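Local atomic coordinates of heme peroxidase (Bacteroides thetaiotaomicron, PDB entry 2GVK), a protein that probably uses hydrogen peroxide to oxidise dyes and related substrates, as a heme-dependent dye-decolorizing peroxidase. Residues Q15-K20 against F304-Y309; Y30-S35 against A73-R78; N230-V235 against D290-F295. All coordinates share one frame; numbering follows the deposited sequence.

Contact 1. Residues Q15-K20 against F304-Y309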
loop_
_atom_site.group_PDB
_atom_site.type_symbol
_atom_site.label_atom_id
_atom_site.label_comp_id
_atom_site.label_asym_id
_atom_site.label_seq_id
_atom_site.Cartn_x
_atom_site.Cartn_y
_atom_site.Cartn_z
ATOM N N GLN A 15 -12.454 -14.964 -21.264
ATOM C CA GLN A 15 -11.164 -14.754 -20.668
ATOM C C GLN A 15 -11.016 -13.243 -20.392
ATOM O O GLN A 15 -11.881 -12.456 -20.769
ATOM C CB GLN A 15 -10.054 -15.251 -21.601
ATOM C CG GLN A 15 -9.995 -16.788 -21.745
ATOM C CD GLN A 15 -8.770 -17.241 -22.495
ATOM O OE1 GLN A 15 -7.661 -16.902 -22.122
ATOM N NE2 GLN A 15 -8.956 -18.108 -23.491
ATOM N N ASP A 16 -9.879 -12.847 -19.805
ATOM C CA ASP A 16 -9.663 -11.478 -19.385
ATOM C C ASP A 16 -9.271 -10.597 -20.574
ATOM O O ASP A 16 -8.152 -10.084 -20.640
ATOM C CB ASP A 16 -8.568 -11.436 -18.300
ATOM C CG ASP A 16 -8.509 -10.103 -17.567
ATOM O OD1 ASP A 16 -9.553 -9.423 -17.458
ATOM O OD2 ASP A 16 -7.425 -9.761 -17.059
ATOM N N VAL A 17 -10.214 -10.366 -21.455
ATOM C CA VAL A 17 -9.955 -9.650 -22.677
ATOM C C VAL A 17 -10.315 -8.176 -22.578
ATOM O O VAL A 17 -10.067 -7.400 -23.501
ATOM C CB VAL A 17 -10.736 -10.286 -23.836
ATOM C CG1 VAL A 17 -10.290 -11.727 -24.034
ATOM C CG2 VAL A 17 -12.221 -10.212 -23.589
ATOM N N ALA A 18 -10.897 -7.787 -21.463
ATOM C CA ALA A 18 -11.228 -6.411 -21.240
ATOM C C ALA A 18 -10.524 -5.931 -20.015
ATOM O O ALA A 18 -10.920 -4.956 -19.423
ATOM C CB ALA A 18 -12.696 -6.248 -21.086
ATOM N N GLY A 19 -9.468 -6.644 -19.622
ATOM C CA GLY A 19 -8.675 -6.252 -18.492
ATOM C C GLY A 19 -7.889 -4.963 -18.740
ATOM O O GLY A 19 -7.652 -4.561 -19.899
ATOM N N LYS A 20 -7.525 -4.297 -17.659
ATOM C CA LYS A 20 -6.634 -3.181 -17.731
ATOM C C LYS A 20 -5.271 -3.697 -18.000
ATOM O O LYS A 20 -5.014 -4.904 -17.880
ATOM C CB LYS A 20 -6.622 -2.418 -16.404
ATOM N N PHE A 304 -5.059 -14.093 -33.394
ATOM C CA PHE A 304 -5.384 -15.269 -32.587
ATOM C C PHE A 304 -6.837 -15.214 -32.113
ATOM O O PHE A 304 -7.399 -14.145 -31.921
ATOM C CB PHE A 304 -4.469 -15.378 -31.339
ATOM C CG PHE A 304 -2.984 -15.385 -31.645
ATOM C CD1 PHE A 304 -2.276 -14.187 -31.793
ATOM C CD2 PHE A 304 -2.284 -16.574 -31.707
ATOM C CE1 PHE A 304 -0.898 -14.195 -32.011
ATOM C CE2 PHE A 304 -0.906 -16.579 -31.997
ATOM C CZ PHE A 304 -0.227 -15.385 -32.150
ATOM N N PHE A 305 -7.401 -16.382 -31.898
ATOM C CA PHE A 305 -8.699 -16.533 -31.304
ATOM C C PHE A 305 -8.553 -16.960 -29.849
ATOM O O PHE A 305 -7.910 -17.975 -29.540
ATOM C CB PHE A 305 -9.549 -17.570 -32.079
ATOM C CG PHE A 305 -10.819 -17.931 -31.393
ATOM C CD1 PHE A 305 -11.785 -16.973 -31.149
ATOM C CD2 PHE A 305 -11.054 -19.232 -30.983
ATOM C CE1 PHE A 305 -12.967 -17.301 -30.492
ATOM C CE2 PHE A 305 -12.243 -19.571 -30.327
ATOM C CZ PHE A 305 -13.193 -18.611 -30.089
ATOM N N VAL A 306 -9.195 -16.198 -28.974
ATOM C CA VAL A 306 -9.183 -16.411 -27.562
ATOM C C VAL A 306 -10.563 -16.976 -27.128
ATOM O O VAL A 306 -11.550 -16.228 -27.053
ATOM C CB VAL A 306 -8.938 -15.074 -26.842
ATOM C CG1 VAL A 306 -8.961 -15.249 -25.295
ATOM C CG2 VAL A 306 -7.649 -14.468 -27.296
ATOM N N PRO A 307 -10.646 -18.289 -26.892
ATOM C CA PRO A 307 -11.954 -18.880 -26.590
ATOM C C PRO A 307 -12.476 -18.511 -25.209
ATOM O O PRO A 307 -11.711 -18.164 -24.337
ATOM C CB PRO A 307 -11.694 -20.416 -26.689
ATOM C CG PRO A 307 -10.248 -20.577 -26.615
ATOM C CD PRO A 307 -9.572 -19.293 -26.959
ATOM N N SER A 308 -13.786 -18.595 -25.021
ATOM C CA SER A 308 -14.348 -18.485 -23.704
ATOM C C SER A 308 -13.727 -19.579 -22.827
ATOM O O SER A 308 -13.212 -20.566 -23.333
ATOM C CB SER A 308 -15.856 -18.659 -23.753
ATOM O OG SER A 308 -16.188 -20.006 -24.059
ATOM N N TYR A 309 -13.780 -19.401 -21.518
ATOM C CA TYR A 309 -13.297 -20.453 -20.592
ATOM C C TYR A 309 -14.044 -21.752 -20.812
ATOM O O TYR A 309 -13.461 -22.809 -20.745
ATOM C CB TYR A 309 -13.465 -20.014 -19.139
ATOM C CG TYR A 309 -12.430 -19.045 -18.651
ATOM C CD1 TYR A 309 -11.087 -19.418 -18.558
ATOM C CD2 TYR A 309 -12.802 -17.802 -18.149
ATOM C CE1 TYR A 309 -10.140 -18.551 -18.071
ATOM C CE2 TYR A 309 -11.875 -16.925 -17.667
ATOM C CZ TYR A 309 -10.537 -17.300 -17.612
ATOM O OH TYR A 309 -9.607 -16.434 -17.097
HETATM O O HOH W 1 -12.592 -14.976 -24.164
HETATM O O HOH W 2 -8.171 -14.944 -18.746
#
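The carbonyl oxygen of Pro-307 is gripped by two groups: Gln-15 NE2 donates to it at 2.9 Å, and water 1, which accepts from the backbone N of Gln-15, adds a weak bond. The amide bond is fairly straight, 159° at the hydrogen, and each partner lies in or near the plane of the other. Gln-15 OE1 accepts from Met-69 N, so both ends of the amide are engaged and its rotation is fixed. Val-306 CG1 sits over the face of this amide, 3.4 Å from Gln-15 CD, and touches Val-17 CG1 at 4.0 Å. With Gln-15 CG anti to its own carbonyl carbon (chi1 -70°), that methylene lies over one face of the Tyr-309 ring, 4.2 Å from the centroid, in a CH-pi contact. The chain from CG onward is extended and carries the amide to Pro-307. At the far end of the ring, Tyr-309 OH meets water 2 at 2.6 Å, and the same water accepts from N of Asp-16, the central residue of an inverse gamma turn. Ser-308 is the N-cap of helix 309-315, which begins with Tyr-309. The buried contact thus fastens the loop before strand 24-32 to the corner where strand 296-306 of the large antiparallel sheet gives way to the C-terminal helix, a join between the N- and C-terminal halves of the ferredoxin-like alpha+beta barrel fold of DyP-type peroxidases.

Contact 2. Residues Y30-S35 against A73-R78. With EDO (1,2-ethanediol), chain I.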
loop_
_atom_site.group_PDB
_atom_site.type_symbol
_atom_site.label_atom_id
_atom_site.label_comp_id
_atom_site.label_asym_id
_atom_site.label_seq_id
_atom_site.Cartn_x
_atom_site.Cartn_y
_atom_site.Cartn_z
ATOM N N TYR A 30 4.189 -18.821 -29.575
ATOM C CA TYR A 30 4.781 -20.111 -29.867
ATOM C C TYR A 30 4.311 -20.612 -31.222
ATOM O O TYR A 30 3.160 -20.390 -31.607
ATOM C CB TYR A 30 4.319 -21.136 -28.845
ATOM C CG TYR A 30 4.935 -21.057 -27.466
ATOM C CD1 TYR A 30 6.281 -21.246 -27.288
ATOM C CD2 TYR A 30 4.124 -21.063 -26.330
ATOM C CE1 TYR A 30 6.840 -21.333 -26.004
ATOM C CE2 TYR A 30 4.674 -21.141 -25.056
ATOM C CZ TYR A 30 6.031 -21.271 -24.907
ATOM O OH TYR A 30 6.581 -21.414 -23.655
ATOM N N ASN A 31 5.160 -21.385 -31.894
ATOM C CA ASN A 31 4.717 -22.245 -32.978
ATOM C C ASN A 31 4.658 -23.679 -32.474
ATOM O O ASN A 31 5.444 -24.074 -31.630
ATOM C CB ASN A 31 5.672 -22.181 -34.158
ATOM C CG ASN A 31 5.314 -21.093 -35.154
ATOM O OD1 ASN A 31 4.259 -20.466 -35.067
ATOM N ND2 ASN A 31 6.220 -20.854 -36.114
ATOM N N LEU A 32 3.716 -24.448 -32.999
ATOM C CA LEU A 32 3.632 -25.862 -32.698
ATOM C C LEU A 32 4.721 -26.625 -33.415
ATOM O O LEU A 32 5.071 -26.295 -34.532
ATOM C CB LEU A 32 2.273 -26.420 -33.137
ATOM C CG LEU A 32 1.041 -25.784 -32.504
ATOM C CD1 LEU A 32 -0.196 -26.378 -33.124
ATOM C CD2 LEU A 32 1.046 -25.975 -31.004
ATOM N N THR A 33 5.193 -27.700 -32.785
ATOM C CA THR A 33 6.085 -28.658 -33.444
ATOM C C THR A 33 5.283 -29.839 -33.979
ATOM O O THR A 33 4.114 -30.014 -33.638
ATOM C CB THR A 33 7.121 -29.222 -32.475
ATOM O OG1 THR A 33 6.470 -30.079 -31.516
ATOM C CG2 THR A 33 7.853 -28.120 -31.766
ATOM N N ASP A 34 5.963 -30.718 -34.713
ATOM C CA ASP A 34 5.319 -31.900 -35.278
ATOM C C ASP A 34 5.509 -33.137 -34.398
ATOM O O ASP A 34 5.385 -34.261 -34.863
ATOM C CB ASP A 34 5.855 -32.179 -36.682
ATOM C CG ASP A 34 5.195 -31.323 -37.733
ATOM O OD1 ASP A 34 4.165 -30.683 -37.428
ATOM O OD2 ASP A 34 5.683 -31.316 -38.888
ATOM N N SER A 35 5.782 -32.936 -33.134
ATOM C CA SER A 35 6.001 -34.073 -32.240
ATOM C C SER A 35 4.704 -34.878 -32.035
ATOM O O SER A 35 3.615 -34.348 -32.162
ATOM C CB SER A 35 6.538 -33.618 -30.909
ATOM O OG SER A 35 5.500 -33.282 -30.018
ATOM N N ALA A 73 -4.943 -19.166 -36.687
ATOM C CA ALA A 73 -5.961 -19.718 -37.558
ATOM C C ALA A 73 -5.610 -21.131 -38.019
ATOM O O ALA A 73 -6.430 -22.055 -37.901
ATOM C CB ALA A 73 -6.187 -18.808 -38.739
ATOM N N ASP A 74 -4.392 -21.318 -38.530
ATOM C CA ASP A 74 -3.974 -22.647 -38.988
ATOM C C ASP A 74 -3.917 -23.625 -37.826
ATOM O O ASP A 74 -4.337 -24.786 -37.956
ATOM C CB ASP A 74 -2.603 -22.589 -39.667
ATOM C CG ASP A 74 -2.648 -21.954 -41.055
ATOM O OD1 ASP A 74 -3.765 -21.698 -41.591
ATOM O OD2 ASP A 74 -1.563 -21.729 -41.615
ATOM N N ALA A 75 -3.372 -23.163 -36.693
ATOM C CA ALA A 75 -3.241 -24.000 -35.493
ATOM C C ALA A 75 -4.587 -24.493 -35.002
ATOM O O ALA A 75 -4.722 -25.647 -34.588
ATOM C CB ALA A 75 -2.527 -23.222 -34.391
ATOM N N TRP A 76 -5.583 -23.620 -35.021
ATOM C CA TRP A 76 -6.920 -23.982 -34.563
ATOM C C TRP A 76 -7.444 -25.186 -35.348
ATOM O O TRP A 76 -7.922 -26.145 -34.777
ATOM C CB TRP A 76 -7.882 -22.797 -34.717
ATOM C CG TRP A 76 -9.299 -23.129 -34.301
ATOM C CD1 TRP A 76 -10.298 -23.656 -35.099
ATOM C CD2 TRP A 76 -9.832 -23.078 -32.980
ATOM N NE1 TRP A 76 -11.432 -23.874 -34.350
ATOM C CE2 TRP A 76 -11.178 -23.529 -33.050
ATOM C CE3 TRP A 76 -9.343 -22.623 -31.760
ATOM C CZ2 TRP A 76 -12.013 -23.573 -31.921
ATOM C CZ3 TRP A 76 -10.175 -22.715 -30.631
ATOM C CH2 TRP A 76 -11.487 -23.182 -30.736
ATOM N N THR A 77 -7.320 -25.126 -36.664
ATOM C CA THR A 77 -7.828 -26.179 -37.517
ATOM C C THR A 77 -7.015 -27.478 -37.343
ATOM O O THR A 77 -7.574 -28.576 -37.350
ATOM C CB THR A 77 -7.861 -25.713 -38.987
ATOM O OG1 THR A 77 -8.936 -24.787 -39.146
ATOM C CG2 THR A 77 -8.073 -26.869 -39.924
ATOM N N ARG A 78 -5.717 -27.352 -37.138
ATOM C CA ARG A 78 -4.878 -28.521 -36.870
ATOM C C ARG A 78 -5.248 -29.202 -35.550
ATOM O O ARG A 78 -5.414 -30.427 -35.494
ATOM C CB ARG A 78 -3.411 -28.147 -36.824
ATOM C CG ARG A 78 -2.552 -29.314 -36.369
ATOM C CD ARG A 78 -1.126 -28.968 -36.165
ATOM N NE ARG A 78 -0.412 -30.072 -35.509
ATOM C CZ ARG A 78 0.861 -30.024 -35.155
ATOM N NH1 ARG A 78 1.577 -28.947 -35.429
ATOM N NH2 ARG A 78 1.427 -31.066 -34.556
HETATM C C1 EDO I . -1.169 -19.048 -39.414
HETATM O O1 EDO I . -2.595 -19.143 -39.436
HETATM C C2 EDO I . -0.692 -17.822 -38.590
HETATM O O2 EDO I . -1.174 -17.906 -37.230
#
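The side chains of Arg-78 and Leu-32 run alongside one another, pointing opposite ways, the arginine coming from helix 73-79 and the leucine from the end of strand 24-32. The arginine chain is extended from CG to NE, and Leu-32 CB comes within 3.5 Å of Arg-78 NH1. Beyond the leucine the guanidinium meets Thr-33 O end-on and nearly in its own plane. Arg-78 NH2 makes the shorter bond, 3.0 Å to Thr-33 O, tilted 18° from the carbonyl plane. Arg-78 NH1 donates to the same Thr-33 O at 3.3 Å from well above that plane. Asp-34 stands obliquely to the group, its carboxylate turned 67° from the guanidinium. In the conformer given, Asp-34 OD1 is 3.7 Å from Arg-78 NH1, a long and doubtful salt bridge, electrostatic only, the oxygen lying well off the guanidinium plane. Leu-32 CD1 packs on Ala-75 CB at 4.1 Å, while Leu-32 also touches Val-42 of helix 38-59. Thr-33 OG1 is hydrogen-bonded to Gly-134 O. At the helix start, Asp-74 N donates to a bound ethanediol. At the surface, an arginine gripping one carbonyl oxygen with both terminal nitrogens thus ties the short helix after strand 66-72 to the loop that leaves strand 24-32.

Contact 3. Residues N230-V235 against D290-F295. With EDO (1,2-ethanediol), chain H.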
loop_
_atom_site.group_PDB
_atom_site.type_symbol
_atom_site.label_atom_id
_atom_site.label_comp_id
_atom_site.label_asym_id
_atom_site.label_seq_id
_atom_site.Cartn_x
_atom_site.Cartn_y
_atom_site.Cartn_z
ATOM N N ASN A 230 -4.635 13.109 -40.096
ATOM C CA ASN A 230 -3.716 11.939 -40.070
ATOM C C ASN A 230 -3.136 11.654 -38.672
ATOM O O ASN A 230 -2.234 10.828 -38.522
ATOM C CB ASN A 230 -2.588 12.090 -41.095
ATOM C CG ASN A 230 -1.727 13.322 -40.859
ATOM O OD1 ASN A 230 -2.031 14.167 -40.020
ATOM N ND2 ASN A 230 -0.642 13.413 -41.591
ATOM N N ALA A 231 -3.688 12.309 -37.659
ATOM C CA ALA A 231 -3.307 12.030 -36.261
ATOM C C ALA A 231 -3.664 10.602 -35.912
ATOM O O ALA A 231 -4.658 10.059 -36.409
ATOM C CB ALA A 231 -3.998 12.990 -35.322
ATOM N N HIS A 232 -2.855 9.991 -35.076
ATOM C CA HIS A 232 -3.048 8.600 -34.688
ATOM C C HIS A 232 -4.445 8.345 -34.137
ATOM O O HIS A 232 -5.073 7.354 -34.476
ATOM C CB HIS A 232 -2.003 8.203 -33.650
ATOM C CG HIS A 232 -2.130 6.798 -33.180
ATOM N ND1 HIS A 232 -1.900 5.715 -34.001
ATOM C CD2 HIS A 232 -2.398 6.289 -31.951
ATOM C CE1 HIS A 232 -2.055 4.604 -33.308
ATOM N NE2 HIS A 232 -2.364 4.927 -32.063
ATOM N N ASN A 233 -4.926 9.225 -33.281
ATOM C CA ASN A 233 -6.234 9.005 -32.675
ATOM C C ASN A 233 -7.385 9.386 -33.612
ATOM O O ASN A 233 -8.505 8.986 -33.395
ATOM C CB ASN A 233 -6.354 9.714 -31.365
ATOM C CG ASN A 233 -6.767 11.092 -31.503
ATOM O OD1 ASN A 233 -6.448 11.756 -32.484
ATOM N ND2 ASN A 233 -7.522 11.575 -30.527
ATOM N N ALA A 234 -7.096 10.146 -34.664
ATOM C CA ALA A 234 -8.092 10.403 -35.678
ATOM C C ALA A 234 -8.284 9.165 -36.563
ATOM O O ALA A 234 -9.414 8.750 -36.820
ATOM C CB ALA A 234 -7.708 11.598 -36.519
ATOM N N VAL A 235 -7.185 8.590 -37.046
ATOM C CA VAL A 235 -7.288 7.504 -38.013
ATOM C C VAL A 235 -7.669 6.172 -37.377
ATOM O O VAL A 235 -8.264 5.349 -38.033
ATOM C CB VAL A 235 -5.968 7.313 -38.868
ATOM C CG1 VAL A 235 -5.534 8.655 -39.520
ATOM C CG2 VAL A 235 -4.869 6.734 -38.043
ATOM N N ASP A 290 -1.624 6.995 -40.941
ATOM C CA ASP A 290 -1.271 7.344 -39.561
ATOM C C ASP A 290 0.120 7.994 -39.512
ATOM O O ASP A 290 1.136 7.380 -39.888
ATOM C CB ASP A 290 -1.283 6.069 -38.703
ATOM C CG ASP A 290 -1.197 6.350 -37.220
ATOM O OD1 ASP A 290 -0.808 7.467 -36.827
ATOM O OD2 ASP A 290 -1.496 5.422 -36.437
ATOM N N ARG A 291 0.173 9.233 -39.084
ATOM C CA ARG A 291 1.429 9.957 -39.005
ATOM C C ARG A 291 2.418 9.276 -38.036
ATOM O O ARG A 291 3.614 9.377 -38.199
ATOM C CB ARG A 291 1.165 11.386 -38.574
ATOM C CG ARG A 291 2.362 12.185 -38.359
ATOM C CD ARG A 291 2.907 12.819 -39.631
ATOM N NE ARG A 291 3.780 13.909 -39.259
ATOM C CZ ARG A 291 5.100 13.863 -39.267
ATOM N NH1 ARG A 291 5.736 12.851 -39.822
ATOM N NH2 ARG A 291 5.793 14.893 -38.783
ATOM N N LEU A 292 1.893 8.564 -37.055
ATOM C CA LEU A 292 2.755 7.867 -36.088
ATOM C C LEU A 292 3.563 6.770 -36.759
ATOM O O LEU A 292 4.627 6.401 -36.272
ATOM C CB LEU A 292 1.940 7.304 -34.935
ATOM C CG LEU A 292 2.734 6.670 -33.776
ATOM C CD1 LEU A 292 3.816 7.600 -33.230
ATOM C CD2 LEU A 292 1.800 6.258 -32.686
ATOM N N LEU A 293 3.100 6.290 -37.910
ATOM C CA LEU A 293 3.870 5.293 -38.665
ATOM C C LEU A 293 5.148 5.882 -39.299
ATOM O O LEU A 293 6.038 5.143 -39.682
ATOM C CB LEU A 293 3.018 4.629 -39.736
ATOM C CG LEU A 293 1.880 3.737 -39.228
ATOM C CD1 LEU A 293 1.057 3.215 -40.412
ATOM C CD2 LEU A 293 2.389 2.580 -38.395
ATOM N N ASP A 294 5.269 7.206 -39.312
ATOM C CA ASP A 294 6.506 7.836 -39.745
ATOM C C ASP A 294 7.608 7.637 -38.673
ATOM O O ASP A 294 8.764 7.933 -38.911
ATOM C CB ASP A 294 6.295 9.329 -40.014
ATOM C CG ASP A 294 5.362 9.600 -41.224
ATOM O OD1 ASP A 294 5.160 8.691 -42.067
ATOM O OD2 ASP A 294 4.827 10.722 -41.317
ATOM N N PHE A 295 7.222 7.141 -37.494
ATOM C CA PHE A 295 8.156 6.962 -36.387
ATOM C C PHE A 295 8.109 5.568 -35.816
ATOM O O PHE A 295 8.778 5.279 -34.812
ATOM C CB PHE A 295 7.854 7.977 -35.279
ATOM C CG PHE A 295 7.895 9.371 -35.729
ATOM C CD1 PHE A 295 9.088 10.077 -35.738
ATOM C CD2 PHE A 295 6.743 9.999 -36.199
ATOM C CE1 PHE A 295 9.126 11.376 -36.190
ATOM C CE2 PHE A 295 6.786 11.291 -36.662
ATOM C CZ PHE A 295 7.974 11.983 -36.647
HETATM C C1 EDO H . -3.002 0.674 -33.214
HETATM O O1 EDO H . -2.320 -0.364 -33.977
HETATM C C2 EDO H . -2.094 1.221 -32.085
HETATM O O2 EDO H . -2.914 1.803 -31.007
#
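His-232, in the first turn of helix 232-235, meets Asp-290 along its side chain, and its atoms find a different neighbour at each step. His-232 CB lies 3.5 Å from Asp-290 OD1. CG, anti to the backbone N (chi1 179°), brings the ring beside the carboxylate, the two planes only 24° apart. His-232 ND1 then donates to Asp-290 OD2 at 2.5 Å, short enough for the exact value to be doubtful, with OD2 at the ring edge. CE1 has as neighbours Asp-290 OD2 and C2 of a bound ethanediol, probably from the crystallisation liquor, and His-232 NE2, at the tip, makes a weak bond of 3.3 Å to O2 of that molecule, which is also held by Asn-248 ND2. One face of the ring is covered by Leu-292 CD2, 4.0 Å from the ring centroid in a CH-pi contact.

The carboxylate is itself held in place. Asp-290 OD1 accepts from Leu-292 N at 2.9 Å, an Asx turn in which the donor comes from above the carboxylate plane, and Val-235 CG2 packs on Asp-290 CB at 3.7 Å. Beside it the backbones join directly: Arg-291 N donates to Asn-230 O at 2.9 Å and an almost straight 169°. An alanine in place of Asp-290 would probably leave His-232 ND1 without its acceptor and Leu-292 N without its Asx-turn partner, with the imidazole set free to turn.

With ND1 turned to OD2 as a donor, NE2 faces away from the aspartate, and the nearby carboxylate would probably make it a stronger electron donor. This is consistent with the proximal histidine-aspartate pair of DyP-type heme peroxidases, although no heme is bound in this crystal.

Contact 1 is buried, about 10 Å from its centre to the chain's centre, contact 2 lies at the surface and contact 3 is partly buried. Contacts 1 and 2 both reach the large antiparallel sheet and touch each other where Phe-305 meets Trp-76 edge-to-face; along the chain, contacts 2 and 3 are both nested inside the loop that contact 1 closes. Contact 3 stands apart, across the chain's centre, its nearest atoms about 16 Å from contact 1 and about 23 Å from contact 2. The chemistry differs accordingly: a neutral amide with ordered waters in the interior, an arginine with a carbonyl and a loose charge pair outside, and an imidazole-carboxylate bond in contact 3.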